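Local coordinates for UPF0234 protein XC_3703 (Xanthomonas campestris pv. campestris, PDB 5B7W), which binds the second messenger cyclic di-GMP, regulates virulence and biofilm formation, and without the ligand promotes binding of a LysR-type transcriptional regulator to its target genes, at residues Gly44-Asp54 with Gly89-Gln98; Gly99-Val109 with Ala121-Arg129. All coordinates share one frame; numbering follows the deposited sequence.

Overall arrangement
Contact 1 and contact 2 lie in different domains, on opposite sides of the chain's centre, with their own centres about 27 Å apart. Contact 1 pairs the two middle strands of the domain II sheet, 46-51 and 90-96. Contact 2 sets helix 102-114 of domain I against the hairpin of strands 119-124 and 127-132. The chain runs directly from Gln-98 to Gly-99, so contact 1 ends where contact 2 begins. Both are partly buried. Backbone hydrogen bonds dominate contact 1, which has one buried and one more open sheet face. Contact 2 has one backbone bond across it and otherwise rests on aliphatic packing.

Contact 1. Residues Gly44-Asp54 with Gly89-Gln98; sequences GKVINQSAPSD and GARQKVTVKQ
Ile-47 and Val-94 form one hydrogen-bonded pair of two antiparallel strands. Ile-47 N gives a nearly straight bond to Val-94 O (2.8 Å, 177° at the hydrogen). Val-94 N returns one to Ile-47 O. Gln-49 with Gln-92 and Ala-51 with Ala-90 each make the same two-way pair of hydrogen bonds. A single bond from Val-96 N to Lys-45 O (2.7 Å) closes the other end.

One face carries Ile-47, Gln-49, Ala-51, Ala-90, Gln-92 and Val-94. All six are buried. Ile-47 CD1 touches Val-96 CG2 at 3.9 Å. Gln-49 and Gln-92 lie side by side and point the same way, their amide planes 37° apart. Gln-49 NE2 is 3.0 Å from Gln-92 OE1. It also passes Val-94 CG2 at 3.8 Å.

The other face is more open. CG of Lys-93 is anti to the backbone N (chi1 162°), and the extended chain runs over Val-46. Its CG meets Val-46 CG1 at 3.6 Å, and its CE meets Val-46 CG2. Arg-91 brings NH1 to 3.5 Å from Ser-50 CB.

Further out, Gln-98 NE2 bonds to Val-96 O (2.7 Å). This bond lies within segment 89-98, the Gln-98 side chain bending back onto the backbone. The two buried amides have second-shell partners. Gln-49 NE2 bonds to Thr-61 OG1 of helix 54-70, and Gln-92 NE2 to Gly-81 O of strand 78-85. Ser-53 is the N-cap of helix 54-70. Lys-45 and Val-46 both face Glu-42 in a classic beta bulge. Strands 38-42 and 78-85 flank the pair. The arrangement is the central strand pair of an RRM-like four-stranded antiparallel sheet, with helices packed on one side.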
# COMPACT_ATOMS: atom_id res chain seq x y z
N GLY A 44 -6.99 11.15 0.48
CA GLY A 44 -6.69 9.90 1.15
C GLY A 44 -6.08 8.85 0.25
O GLY A 44 -6.11 7.66 0.59
N LYS A 45 -5.52 9.25 -0.89
CA LYS A 45 -4.94 8.33 -1.86
C LYS A 45 -3.56 8.75 -2.33
O LYS A 45 -2.71 7.89 -2.55
CB LYS A 45 -5.88 8.20 -3.08
CG LYS A 45 -7.29 7.76 -2.75
CD LYS A 45 -8.19 7.87 -3.97
CE LYS A 45 -9.56 7.25 -3.71
NZ LYS A 45 -9.49 6.13 -2.73
N VAL A 46 -3.32 10.05 -2.50
CA VAL A 46 -2.08 10.55 -3.09
C VAL A 46 -1.33 11.35 -2.04
O VAL A 46 -1.91 12.21 -1.37
CB VAL A 46 -2.37 11.41 -4.33
CG1 VAL A 46 -1.10 12.09 -4.82
CG2 VAL A 46 -2.99 10.56 -5.43
N ILE A 47 -0.04 11.07 -1.90
CA ILE A 47 0.86 11.84 -1.05
C ILE A 47 1.78 12.63 -1.97
O ILE A 47 2.59 12.05 -2.70
CB ILE A 47 1.67 10.95 -0.10
CG1 ILE A 47 0.73 10.18 0.84
CG2 ILE A 47 2.65 11.79 0.70
CD1 ILE A 47 1.46 9.28 1.81
N ASN A 48 1.66 13.95 -1.94
CA ASN A 48 2.50 14.82 -2.75
C ASN A 48 3.71 15.27 -1.94
O ASN A 48 3.55 15.90 -0.89
CB ASN A 48 1.70 16.03 -3.25
CG ASN A 48 0.76 15.67 -4.39
OD1 ASN A 48 1.17 15.08 -5.38
ND2 ASN A 48 -0.51 16.04 -4.25
N GLN A 49 4.90 14.94 -2.43
CA GLN A 49 6.14 15.39 -1.84
C GLN A 49 6.69 16.55 -2.65
O GLN A 49 6.66 16.53 -3.88
CB GLN A 49 7.17 14.26 -1.78
CG GLN A 49 6.62 12.92 -1.32
CD GLN A 49 7.71 11.88 -1.12
OE1 GLN A 49 7.97 11.45 0.01
NE2 GLN A 49 8.35 11.48 -2.21
N SER A 50 7.19 17.57 -1.96
CA SER A 50 7.74 18.75 -2.61
C SER A 50 8.91 19.28 -1.81
O SER A 50 8.82 19.42 -0.59
CB SER A 50 6.67 19.84 -2.78
OG SER A 50 6.15 20.24 -1.52
N ALA A 51 10.01 19.57 -2.49
CA ALA A 51 11.21 20.08 -1.87
C ALA A 51 11.98 20.89 -2.90
O ALA A 51 11.66 20.84 -4.10
CB ALA A 51 12.09 18.94 -1.31
N PRO A 52 12.97 21.67 -2.48
CA PRO A 52 13.77 22.42 -3.46
C PRO A 52 14.53 21.55 -4.44
O PRO A 52 14.71 21.96 -5.60
CB PRO A 52 14.73 23.24 -2.58
CG PRO A 52 13.99 23.43 -1.31
CD PRO A 52 13.20 22.16 -1.10
N SER A 53 14.99 20.37 -4.04
CA SER A 53 15.87 19.56 -4.88
C SER A 53 15.40 18.12 -4.93
O SER A 53 14.61 17.66 -4.10
CB SER A 53 17.32 19.62 -4.39
OG SER A 53 17.45 19.00 -3.12
N ASP A 54 15.91 17.40 -5.94
CA ASP A 54 15.60 15.99 -6.10
C ASP A 54 16.10 15.18 -4.91
O ASP A 54 15.43 14.23 -4.47
CB ASP A 54 16.21 15.46 -7.40
CG ASP A 54 15.61 14.14 -7.85
OD1 ASP A 54 15.76 13.14 -7.12
OD2 ASP A 54 15.00 14.11 -8.94
N GLY A 89 11.12 24.02 -7.75
CA GLY A 89 11.69 22.95 -6.96
C GLY A 89 11.33 21.60 -7.54
O GLY A 89 10.99 21.49 -8.71
N ALA A 90 11.41 20.59 -6.68
CA ALA A 90 11.12 19.21 -7.06
C ALA A 90 9.81 18.76 -6.43
O ALA A 90 9.49 19.13 -5.29
CB ALA A 90 12.25 18.27 -6.62
N ARG A 91 9.04 17.98 -7.18
CA ARG A 91 7.77 17.44 -6.71
C ARG A 91 7.63 16.00 -7.17
O ARG A 91 8.12 15.62 -8.24
CB ARG A 91 6.58 18.26 -7.22
CG ARG A 91 6.57 19.71 -6.75
CD ARG A 91 5.32 20.44 -7.23
NE ARG A 91 5.30 21.83 -6.79
CZ ARG A 91 4.80 22.24 -5.63
NH1 ARG A 91 4.28 21.36 -4.78
NH2 ARG A 91 4.82 23.52 -5.31
N GLN A 92 6.97 15.19 -6.34
CA GLN A 92 6.76 13.78 -6.67
C GLN A 92 5.44 13.32 -6.08
O GLN A 92 5.13 13.60 -4.92
CB GLN A 92 7.91 12.91 -6.13
CG GLN A 92 7.84 11.47 -6.60
CD GLN A 92 8.93 10.61 -5.99
OE1 GLN A 92 9.44 10.91 -4.91
NE2 GLN A 92 9.30 9.54 -6.68
N LYS A 93 4.67 12.60 -6.89
CA LYS A 93 3.38 12.05 -6.49
C LYS A 93 3.55 10.59 -6.09
O LYS A 93 4.07 9.79 -6.86
CB LYS A 93 2.37 12.18 -7.63
CG LYS A 93 1.15 11.29 -7.50
CD LYS A 93 0.19 11.52 -8.65
CE LYS A 93 -1.03 10.62 -8.55
NZ LYS A 93 -2.07 10.97 -9.56
N VAL A 94 3.12 10.26 -4.88
CA VAL A 94 3.17 8.90 -4.36
C VAL A 94 1.74 8.42 -4.17
O VAL A 94 0.99 8.96 -3.34
CB VAL A 94 3.96 8.82 -3.04
CG1 VAL A 94 4.12 7.36 -2.62
CG2 VAL A 94 5.31 9.50 -3.19
N THR A 95 1.34 7.41 -4.95
CA THR A 95 0.00 6.85 -4.87
C THR A 95 -0.02 5.76 -3.81
O THR A 95 0.73 4.78 -3.90
CB THR A 95 -0.44 6.30 -6.22
OG1 THR A 95 -0.55 7.37 -7.17
CG2 THR A 95 -1.79 5.60 -6.09
N VAL A 96 -0.88 5.93 -2.80
CA VAL A 96 -1.10 4.89 -1.81
C VAL A 96 -2.10 3.89 -2.38
O VAL A 96 -3.32 4.09 -2.28
CB VAL A 96 -1.59 5.48 -0.47
CG1 VAL A 96 -1.74 4.39 0.57
CG2 VAL A 96 -0.63 6.56 0.01
N LYS A 97 -1.60 2.83 -2.99
CA LYS A 97 -2.46 1.87 -3.68
C LYS A 97 -3.33 1.12 -2.68
O LYS A 97 -2.85 0.62 -1.66
CB LYS A 97 -1.62 0.89 -4.49
CG LYS A 97 -0.81 1.52 -5.61
CD LYS A 97 0.09 0.50 -6.29
CE LYS A 97 1.00 -0.20 -5.30
NZ LYS A 97 1.87 -1.22 -5.96
N GLN A 98 -4.63 1.05 -2.98
CA GLN A 98 -5.60 0.33 -2.17
C GLN A 98 -6.59 -0.36 -3.09
O GLN A 98 -6.89 0.12 -4.19
CB GLN A 98 -6.36 1.26 -1.20
CG GLN A 98 -5.46 2.15 -0.36
CD GLN A 98 -6.06 3.52 -0.09
OE1 GLN A 98 -6.89 3.68 0.79
NE2 GLN A 98 -5.63 4.51 -0.87

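Contact 2. Residues Gly99-Val109 with Ala121-Arg129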
# COMPACT_ATOMS: atom_id res chain seq x y z
N GLY A 99 -7.10 -1.51 -2.64
CA GLY A 99 -8.02 -2.29 -3.45
C GLY A 99 -7.30 -3.15 -4.47
O GLY A 99 -6.20 -2.80 -4.92
N ILE A 100 -7.91 -4.27 -4.85
CA ILE A 100 -7.30 -5.20 -5.80
C ILE A 100 -8.00 -5.01 -7.15
O ILE A 100 -9.15 -5.43 -7.32
CB ILE A 100 -7.38 -6.65 -5.31
CG1 ILE A 100 -6.68 -6.78 -3.96
CG2 ILE A 100 -6.75 -7.58 -6.33
CD1 ILE A 100 -6.77 -8.17 -3.36
N GLU A 101 -7.30 -4.39 -8.09
CA GLU A 101 -7.84 -4.17 -9.42
C GLU A 101 -8.01 -5.50 -10.16
O GLU A 101 -7.46 -6.54 -9.76
CB GLU A 101 -6.94 -3.23 -10.22
CG GLU A 101 -6.62 -1.92 -9.52
CD GLU A 101 -5.32 -1.30 -10.00
OE1 GLU A 101 -4.74 -0.48 -9.26
OE2 GLU A 101 -4.88 -1.62 -11.13
N GLN A 102 -8.78 -5.46 -11.25
CA GLN A 102 -9.02 -6.66 -12.03
C GLN A 102 -7.73 -7.25 -12.58
O GLN A 102 -7.62 -8.47 -12.75
CB GLN A 102 -9.99 -6.35 -13.18
CG GLN A 102 -11.34 -7.05 -13.05
CD GLN A 102 -12.37 -6.50 -14.02
OE1 GLN A 102 -12.04 -6.15 -15.15
NE2 GLN A 102 -13.62 -6.44 -13.58
N LYS A 103 -6.74 -6.41 -12.86
CA LYS A 103 -5.44 -6.89 -13.31
C LYS A 103 -4.78 -7.77 -12.25
O LYS A 103 -4.43 -8.93 -12.51
CB LYS A 103 -4.54 -5.71 -13.67
CG LYS A 103 -3.10 -6.07 -13.96
CD LYS A 103 -2.98 -6.92 -15.21
CE LYS A 103 -1.89 -6.39 -16.13
NZ LYS A 103 -0.71 -5.91 -15.36
N GLN A 104 -4.63 -7.23 -11.04
CA GLN A 104 -3.97 -7.98 -9.97
C GLN A 104 -4.85 -9.13 -9.47
O GLN A 104 -4.32 -10.14 -8.98
CB GLN A 104 -3.61 -7.04 -8.82
CG GLN A 104 -2.71 -5.88 -9.23
CD GLN A 104 -3.48 -4.66 -9.70
OE1 GLN A 104 -4.21 -4.04 -8.93
NE2 GLN A 104 -3.32 -4.30 -10.96
N ALA A 105 -6.17 -8.99 -9.57
CA ALA A 105 -7.07 -10.05 -9.11
C ALA A 105 -6.91 -11.31 -9.95
O ALA A 105 -6.74 -12.41 -9.41
CB ALA A 105 -8.52 -9.56 -9.13
N LYS A 106 -6.97 -11.17 -11.27
CA LYS A 106 -6.73 -12.31 -12.15
C LYS A 106 -5.35 -12.91 -11.94
O LYS A 106 -5.19 -14.14 -12.04
CB LYS A 106 -6.89 -11.90 -13.61
CG LYS A 106 -8.27 -11.42 -13.98
CD LYS A 106 -8.19 -10.57 -15.22
CE LYS A 106 -9.56 -10.35 -15.80
NZ LYS A 106 -9.50 -9.98 -17.24
N GLN A 107 -4.35 -12.08 -11.68
CA GLN A 107 -3.07 -12.62 -11.23
C GLN A 107 -3.25 -13.41 -9.95
O GLN A 107 -2.67 -14.49 -9.79
CB GLN A 107 -2.04 -11.50 -11.05
CG GLN A 107 -1.80 -10.71 -12.32
CD GLN A 107 -0.71 -9.66 -12.16
OE1 GLN A 107 0.02 -9.68 -11.18
NE2 GLN A 107 -0.61 -8.74 -13.12
N LEU A 108 -4.09 -12.92 -9.03
CA LEU A 108 -4.25 -13.65 -7.78
C LEU A 108 -4.93 -14.99 -8.00
O LEU A 108 -4.61 -15.97 -7.33
CB LEU A 108 -5.00 -12.82 -6.73
CG LEU A 108 -4.11 -11.78 -6.04
CD1 LEU A 108 -4.88 -11.07 -4.92
CD2 LEU A 108 -2.87 -12.47 -5.52
N VAL A 109 -5.84 -15.07 -8.98
CA VAL A 109 -6.50 -16.34 -9.26
C VAL A 109 -5.52 -17.30 -9.94
O VAL A 109 -5.57 -18.52 -9.73
CB VAL A 109 -7.77 -16.11 -10.10
CG1 VAL A 109 -8.51 -17.41 -10.41
CG2 VAL A 109 -8.70 -15.13 -9.39
N ALA A 121 -11.78 -18.97 -6.46
CA ALA A 121 -11.63 -17.54 -6.26
C ALA A 121 -12.58 -16.78 -7.17
O ALA A 121 -12.78 -17.15 -8.33
CB ALA A 121 -10.19 -17.10 -6.53
N GLN A 122 -13.17 -15.71 -6.63
CA GLN A 122 -14.11 -14.89 -7.38
C GLN A 122 -13.86 -13.43 -7.03
O GLN A 122 -13.76 -13.08 -5.85
CB GLN A 122 -15.56 -15.26 -7.07
CG GLN A 122 -16.58 -14.33 -7.70
CD GLN A 122 -17.87 -15.04 -8.07
OE1 GLN A 122 -18.43 -15.79 -7.27
NE2 GLN A 122 -18.34 -14.81 -9.28
N ILE A 123 -13.76 -12.59 -8.05
CA ILE A 123 -13.60 -11.16 -7.83
C ILE A 123 -14.95 -10.56 -7.44
O ILE A 123 -15.99 -10.92 -8.00
CB ILE A 123 -13.00 -10.47 -9.07
CG1 ILE A 123 -14.06 -10.21 -10.14
CG2 ILE A 123 -11.87 -11.31 -9.64
CD1 ILE A 123 -13.56 -9.36 -11.29
N ASN A 124 -14.93 -9.68 -6.45
CA ASN A 124 -16.13 -8.98 -6.00
C ASN A 124 -15.72 -7.53 -5.74
O ASN A 124 -15.23 -7.21 -4.65
CB ASN A 124 -16.73 -9.63 -4.75
CG ASN A 124 -17.23 -11.04 -5.01
OD1 ASN A 124 -16.65 -12.01 -4.53
ND2 ASN A 124 -18.31 -11.15 -5.78
N GLY A 125 -15.90 -6.68 -6.74
CA GLY A 125 -15.43 -5.31 -6.62
C GLY A 125 -13.91 -5.29 -6.63
O GLY A 125 -13.26 -5.85 -7.52
N ASP A 126 -13.33 -4.63 -5.63
CA ASP A 126 -11.89 -4.53 -5.48
C ASP A 126 -11.33 -5.57 -4.51
O ASP A 126 -10.19 -5.44 -4.06
CB ASP A 126 -11.50 -3.12 -5.04
CG ASP A 126 -12.17 -2.71 -3.74
OD1 ASP A 126 -13.11 -3.40 -3.31
OD2 ASP A 126 -11.75 -1.69 -3.16
N LYS A 127 -12.12 -6.58 -4.17
CA LYS A 127 -11.71 -7.66 -3.28
C LYS A 127 -11.80 -8.99 -4.01
O LYS A 127 -12.48 -9.12 -5.03
CB LYS A 127 -12.57 -7.69 -2.01
CG LYS A 127 -12.59 -6.39 -1.23
CD LYS A 127 -13.53 -6.50 -0.03
CE LYS A 127 -13.47 -5.26 0.83
NZ LYS A 127 -14.24 -5.43 2.10
N LEU A 128 -11.11 -9.99 -3.46
CA LEU A 128 -11.13 -11.35 -3.99
C LEU A 128 -11.65 -12.27 -2.91
O LEU A 128 -11.00 -12.46 -1.87
CB LEU A 128 -9.73 -11.78 -4.45
CG LEU A 128 -9.65 -13.16 -5.10
CD1 LEU A 128 -10.34 -13.16 -6.46
CD2 LEU A 128 -8.21 -13.63 -5.22
N ARG A 129 -12.83 -12.86 -3.13
CA ARG A 129 -13.38 -13.84 -2.21
C ARG A 129 -12.92 -15.23 -2.61
O ARG A 129 -13.07 -15.64 -3.77
CB ARG A 129 -14.90 -13.78 -2.16
CG ARG A 129 -15.49 -14.71 -1.11
CD ARG A 129 -16.99 -14.52 -0.94
NE ARG A 129 -17.32 -13.19 -0.43
CZ ARG A 129 -17.12 -12.79 0.82
NH1 ARG A 129 -17.47 -11.56 1.18
NH2 ARG A 129 -16.58 -13.61 1.71
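In RRM-like domain I, two helices pack on one side of the four-stranded antiparallel sheet. One of them, helix 102-114, lies against a beta hairpin whose strands, 119-124 and 127-132, join through a type II' turn from Asn-124 to Lys-127. The axes of helix segment 102-109 and strand segment 121-124 run almost antiparallel, 8.9 Å apart at closest approach.

Just before the helix, Ile-100 N bonds to Asp-126 O in the turn (2.7 Å). Along the helix, mostly aliphatic side chains meet the hairpin. Ala-105 CB touches Ile-123 CG2 at 3.8 Å. Ile-123 puts CG1 between its backbone N and carbonyl carbon (chi1 80°), and CD1 reaches Gln-102 CG at 3.7 Å. Those two side chains cross at about a right angle. The two methyls of Leu-128 part: CD2 meets Leu-108 CB at 3.6 Å, while CD1 meets Val-109 CG2. That Val-109 methyl also touches Ala-121 CB at 3.8 Å.

Leu-128 also packs on Val-6 of strand 3-7. Apart from one hydrogen bond, the contact is made mainly by aliphatic carbons, whose packing is not directional. That bond is directional and joins the residue before the N-cap, Glu-101, to the hairpin turn.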